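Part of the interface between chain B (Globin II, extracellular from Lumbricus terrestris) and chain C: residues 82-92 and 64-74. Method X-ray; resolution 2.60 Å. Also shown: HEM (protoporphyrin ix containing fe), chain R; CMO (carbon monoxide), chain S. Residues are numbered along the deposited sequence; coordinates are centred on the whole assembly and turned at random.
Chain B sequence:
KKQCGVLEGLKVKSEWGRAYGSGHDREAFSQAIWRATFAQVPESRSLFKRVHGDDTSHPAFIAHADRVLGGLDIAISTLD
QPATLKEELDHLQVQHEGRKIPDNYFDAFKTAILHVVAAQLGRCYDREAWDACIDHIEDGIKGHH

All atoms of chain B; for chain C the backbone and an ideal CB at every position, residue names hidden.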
# COMPACT_ATOMS: atom_id res chain seq x y z
N PRO B 82 -42.51 -3.88 20.61
CA PRO B 82 -43.94 -4.23 20.59
C PRO B 82 -44.90 -3.08 20.32
O PRO B 82 -45.86 -3.25 19.57
CB PRO B 82 -44.18 -4.81 21.99
CG PRO B 82 -42.98 -4.42 22.80
CD PRO B 82 -41.84 -4.36 21.84
N ALA B 83 -44.64 -1.92 20.92
CA ALA B 83 -45.50 -0.75 20.73
C ALA B 83 -45.53 -0.29 19.27
O ALA B 83 -46.60 0.02 18.73
CB ALA B 83 -45.07 0.39 21.65
N THR B 84 -44.35 -0.23 18.65
CA THR B 84 -44.22 0.16 17.26
C THR B 84 -44.82 -0.91 16.36
O THR B 84 -45.54 -0.60 15.41
CB THR B 84 -42.74 0.43 16.92
OG1 THR B 84 -42.25 1.51 17.73
CG2 THR B 84 -42.60 0.97 15.50
N LEU B 85 -44.54 -2.17 16.67
CA LEU B 85 -45.04 -3.29 15.88
C LEU B 85 -46.55 -3.27 15.79
O LEU B 85 -47.12 -3.41 14.71
CB LEU B 85 -44.57 -4.63 16.47
CG LEU B 85 -45.12 -5.92 15.84
CD1 LEU B 85 -44.69 -6.06 14.39
CD2 LEU B 85 -44.70 -7.14 16.65
N LYS B 86 -47.18 -3.06 16.95
CA LYS B 86 -48.63 -3.01 17.07
C LYS B 86 -49.18 -1.92 16.16
O LYS B 86 -50.19 -2.13 15.47
CB LYS B 86 -49.02 -2.74 18.53
CG LYS B 86 -50.52 -2.81 18.82
CD LYS B 86 -51.00 -4.24 19.08
CE LYS B 86 -52.46 -4.27 19.56
NZ LYS B 86 -53.40 -3.66 18.51
N GLU B 87 -48.52 -0.78 16.15
CA GLU B 87 -48.98 0.36 15.36
C GLU B 87 -48.86 0.04 13.87
O GLU B 87 -49.79 0.32 13.11
CB GLU B 87 -48.19 1.61 15.74
CG GLU B 87 -49.06 2.84 16.04
CD GLU B 87 -50.20 2.54 17.01
OE1 GLU B 87 -49.94 2.17 18.18
OE2 GLU B 87 -51.37 2.69 16.59
N GLU B 88 -47.75 -0.57 13.47
CA GLU B 88 -47.60 -1.04 12.10
C GLU B 88 -48.64 -2.11 11.78
O GLU B 88 -49.31 -2.04 10.75
CB GLU B 88 -46.19 -1.57 11.81
CG GLU B 88 -46.04 -2.23 10.44
CD GLU B 88 -46.31 -1.29 9.27
OE1 GLU B 88 -46.35 -0.05 9.45
OE2 GLU B 88 -46.47 -1.80 8.14
N LEU B 89 -48.79 -3.08 12.67
CA LEU B 89 -49.77 -4.15 12.45
C LEU B 89 -51.20 -3.65 12.30
O LEU B 89 -51.95 -4.20 11.48
CB LEU B 89 -49.67 -5.22 13.54
CG LEU B 89 -48.36 -6.01 13.52
CD1 LEU B 89 -48.42 -7.16 14.51
CD2 LEU B 89 -48.00 -6.52 12.11
N ASP B 90 -51.56 -2.61 13.06
CA ASP B 90 -52.88 -1.97 12.97
C ASP B 90 -53.06 -1.29 11.63
O ASP B 90 -54.13 -1.38 11.03
CB ASP B 90 -53.07 -0.91 14.07
CG ASP B 90 -53.31 -1.51 15.45
OD1 ASP B 90 -53.58 -2.73 15.55
OD2 ASP B 90 -53.24 -0.83 16.50
N HIS B 91 -52.02 -0.60 11.18
CA HIS B 91 -52.03 0.07 9.88
C HIS B 91 -52.31 -0.95 8.77
O HIS B 91 -53.16 -0.72 7.91
CB HIS B 91 -50.69 0.77 9.62
CG HIS B 91 -50.68 1.62 8.39
ND1 HIS B 91 -51.21 2.90 8.36
CD2 HIS B 91 -50.19 1.39 7.15
CE1 HIS B 91 -51.06 3.41 7.15
NE2 HIS B 91 -50.44 2.52 6.40
N LEU B 92 -51.61 -2.08 8.83
CA LEU B 92 -51.76 -3.16 7.86
C LEU B 92 -53.14 -3.81 7.94
O LEU B 92 -53.76 -4.10 6.92
CB LEU B 92 -50.67 -4.22 8.05
CG LEU B 92 -49.21 -3.84 7.79
CD1 LEU B 92 -48.28 -4.95 8.25
CD2 LEU B 92 -48.99 -3.53 6.32
N UNK C 64 -43.08 8.86 19.63
CA UNK C 64 -44.16 7.89 19.91
C UNK C 64 -44.17 6.71 18.96
O UNK C 64 -43.58 6.78 17.88
CB UNK C 64 -45.52 8.59 19.84
N UNK C 65 -44.84 5.62 19.34
CA UNK C 65 -44.95 4.45 18.46
C UNK C 65 -45.69 4.74 17.15
O UNK C 65 -45.32 4.19 16.11
CB UNK C 65 -45.66 3.32 19.20
N UNK C 66 -46.70 5.60 17.20
CA UNK C 66 -47.44 6.02 16.01
C UNK C 66 -46.53 6.64 14.95
O UNK C 66 -46.44 6.14 13.82
CB UNK C 66 -48.53 7.02 16.40
N UNK C 67 -45.87 7.73 15.33
CA UNK C 67 -45.01 8.45 14.40
C UNK C 67 -43.83 7.58 13.95
O UNK C 67 -43.44 7.61 12.78
CB UNK C 67 -44.50 9.74 15.04
N UNK C 68 -43.30 6.79 14.89
CA UNK C 68 -42.23 5.85 14.59
C UNK C 68 -42.59 4.91 13.45
O UNK C 68 -41.82 4.79 12.49
CB UNK C 68 -41.88 5.04 15.84
N UNK C 69 -43.74 4.25 13.54
CA UNK C 69 -44.21 3.35 12.48
C UNK C 69 -44.28 4.09 11.15
O UNK C 69 -43.84 3.58 10.11
CB UNK C 69 -45.58 2.77 12.83
N UNK C 70 -44.82 5.30 11.19
CA UNK C 70 -44.94 6.09 10.00
C UNK C 70 -43.57 6.40 9.38
O UNK C 70 -43.41 6.35 8.16
CB UNK C 70 -45.69 7.39 10.32
N UNK C 71 -42.60 6.72 10.23
CA UNK C 71 -41.26 7.05 9.75
C UNK C 71 -40.64 5.84 9.06
O UNK C 71 -39.98 5.99 8.03
CB UNK C 71 -40.37 7.52 10.90
N UNK C 72 -40.86 4.65 9.62
CA UNK C 72 -40.47 3.40 8.97
C UNK C 72 -41.15 3.28 7.62
O UNK C 72 -40.55 2.83 6.64
CB UNK C 72 -40.82 2.20 9.85
N UNK C 73 -42.41 3.68 7.58
CA UNK C 73 -43.23 3.56 6.38
C UNK C 73 -42.70 4.42 5.23
O UNK C 73 -42.51 3.91 4.13
CB UNK C 73 -44.68 3.95 6.70
N UNK C 74 -42.45 5.70 5.49
CA UNK C 74 -41.87 6.59 4.47
C UNK C 74 -40.47 6.16 4.06
O UNK C 74 -40.10 6.23 2.88
CB UNK C 74 -41.83 8.03 4.99
CHA HEM R . -47.98 8.66 3.95
CHB HEM R . -43.99 7.61 1.30
CHC HEM R . -42.81 12.34 1.07
CHD HEM R . -47.00 13.41 3.41
C1A HEM R . -46.91 7.90 3.27
C2A HEM R . -46.90 6.51 3.25
C3A HEM R . -45.72 6.15 2.47
C4A HEM R . -45.19 7.48 2.13
CMA HEM R . -45.18 4.79 2.10
CAA HEM R . -47.89 5.57 3.90
CBA HEM R . -48.88 5.07 2.87
CGA HEM R . -49.80 4.11 3.57
O1A HEM R . -49.42 2.93 3.74
O2A HEM R . -50.91 4.53 3.96
C1B HEM R . -43.29 8.86 1.00
C2B HEM R . -42.08 8.84 0.32
C3B HEM R . -41.79 10.17 0.31
C4B HEM R . -42.80 10.88 0.91
CMB HEM R . -41.28 7.69 -0.23
CAB HEM R . -40.70 10.67 -0.29
CBB HEM R . -39.50 10.83 -0.91
C1C HEM R . -43.90 13.08 1.73
C2C HEM R . -43.87 14.46 1.86
C3C HEM R . -45.06 14.72 2.50
C4C HEM R . -45.69 13.52 2.75
CMC HEM R . -42.83 15.43 1.38
CAC HEM R . -45.52 16.06 2.93
CBC HEM R . -46.58 16.82 2.42
C1D HEM R . -47.68 12.16 3.79
C2D HEM R . -48.85 12.18 4.54
C3D HEM R . -49.17 10.85 4.72
C4D HEM R . -48.08 10.13 4.02
CMD HEM R . -49.60 13.39 5.04
CAD HEM R . -50.35 10.26 5.46
CBD HEM R . -49.95 10.15 6.92
CGD HEM R . -51.08 9.45 7.62
O1D HEM R . -52.00 10.13 8.11
O2D HEM R . -51.04 8.20 7.67
NA HEM R . -45.91 8.53 2.58
NB HEM R . -43.78 10.07 1.39
NC HEM R . -45.01 12.47 2.26
ND HEM R . -47.17 10.95 3.45
FE HEM R . -45.49 10.50 2.39
C CMO S . -44.41 10.43 4.47
O CMO S . -43.67 10.84 5.34

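The helix of chain B (82-92) and that of chain C (65-74) cross at 65° between their N-to-C directions, with axes approaching to 8.2 Å. Position 64 precedes the chain C helix, with phi/psi of -65/162, and its ideal CB has nothing of this stretch of chain B within 5.5 Å. The stretch sets no demand, and an N-cap residue such as Ser, Asp, Asn, Thr or Gly would serve; it is Gly C64.

Position 65 opens the helix, and its CB points toward chain B, 3.5 Å from Ala B83 O on the ideal geometry. A compact side chain such as Ala, Ser or Pro would fit so tight a place. In the first turn, with phi at -62°, proline costs no helical hydrogen bond. Pro C65 is found, its CB 3.9 Å from Ala B83 CB in an apolar contact.

At position 66 CA-to-CB points away, yet the ideal CB is 4.2 Å from Glu B87 CG. The carboxylate of Glu B87 would reward a long basic chain, Lys or Arg, while Gln could also reach. Lys C66 passes it with CE 3.2 Å from Glu B87 OE2, and its NZ makes a long salt bridge to the same OE2 at 3.8 Å. Position 67 points away, so almost any helix-compatible residue would suit as far as this stretch goes; it is Phe C67.

Position 68 points toward Thr B84, whose OG1 is 4.0 Å from the ideal CB. Ala, Ser, Thr or Cys would be reasonable. Ser C68 turns its hydroxyl back to its own helix, where OG donates to Gly C64 O at 2.9 Å, leaving CB 4.0 Å from Thr B84 OG1.

Position 69 faces the backbone of chain B, its ideal CB 4.0 Å from Glu B88 N and 4.1 Å from Glu B87 CB. Such close packing suits Ala, Gly or perhaps Ser. Ala C69 occupies it, and with 65, 68 and 72 it forms the hole that receives the side chain of Thr B84.

Position 70 points sideways, with nothing of this stretch near but the heme and carbon monoxide ahead, so His or Gln is plausible. His C70 NE2 makes a weak hydrogen bond to CMO O at 3.1 Å. Position 71 is out of reach, and again almost any such residue would do; it is Ala C71.

Position 72 points toward chain B across a gap that Leu, Met or Ile could bridge to the methyl of Thr B84. Leu C72 does so, CD1 lying 4.0 Å from Thr B84 CG2.

Position 73 also points toward chain B, where the carboxylate of Glu B88 and the ring of His B91 invite Arg or Lys. Arg C73 satisfies both: NH1 donates to Glu B88 OE1 at 3.1 Å in a salt bridge, while the guanidinium stacks flat on His B91, which itself donates from NE2 to HEM O1A at 2.9 Å. Position 74 has its ideal CB close to the carbon monoxide, suiting an apolar Val, Leu or Ile; Ile C74 CD1 is 3.1 Å from CMO O.

Chain C 64-74: GPKFSAHALRI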
# COMPACT_ATOMS: atom_id res chain seq x y z
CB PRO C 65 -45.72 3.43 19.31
CG PRO C 65 -46.41 4.23 20.36
CD PRO C 65 -45.53 5.41 20.63
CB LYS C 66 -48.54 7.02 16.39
CG LYS C 66 -49.87 6.40 16.77
CD LYS C 66 -50.85 6.43 15.60
CE LYS C 66 -52.15 5.69 15.90
NZ LYS C 66 -52.86 6.19 17.13
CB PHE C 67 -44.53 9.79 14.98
CG PHE C 67 -44.01 10.73 13.93
CD1 PHE C 67 -44.84 11.15 12.89
CD2 PHE C 67 -42.69 11.17 13.96
CE1 PHE C 67 -44.37 12.01 11.90
CE2 PHE C 67 -42.21 12.03 12.97
CZ PHE C 67 -43.06 12.45 11.94
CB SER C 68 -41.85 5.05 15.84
OG SER C 68 -41.08 5.83 16.73
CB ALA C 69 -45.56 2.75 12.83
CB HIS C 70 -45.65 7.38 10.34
CG HIS C 70 -45.68 8.35 9.22
ND1 HIS C 70 -46.52 8.21 8.14
CD2 HIS C 70 -44.96 9.47 9.00
CE1 HIS C 70 -46.33 9.21 7.31
NE2 HIS C 70 -45.38 9.99 7.80
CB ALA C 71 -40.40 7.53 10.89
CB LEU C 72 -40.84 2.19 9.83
CG LEU C 72 -39.98 1.95 11.07
CD1 LEU C 72 -40.63 0.93 11.97
CD2 LEU C 72 -38.58 1.49 10.67
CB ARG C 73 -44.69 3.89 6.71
CG ARG C 73 -45.67 2.84 6.21
CD ARG C 73 -46.72 2.44 7.23
NE ARG C 73 -47.37 3.61 7.81
CZ ARG C 73 -47.78 3.70 9.07
NH1 ARG C 73 -47.62 2.69 9.92
NH2 ARG C 73 -48.36 4.82 9.49
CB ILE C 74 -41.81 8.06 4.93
CG1 ILE C 74 -41.05 8.88 3.88
CG2 ILE C 74 -41.14 8.18 6.30
CD1 ILE C 74 -40.76 10.36 4.24
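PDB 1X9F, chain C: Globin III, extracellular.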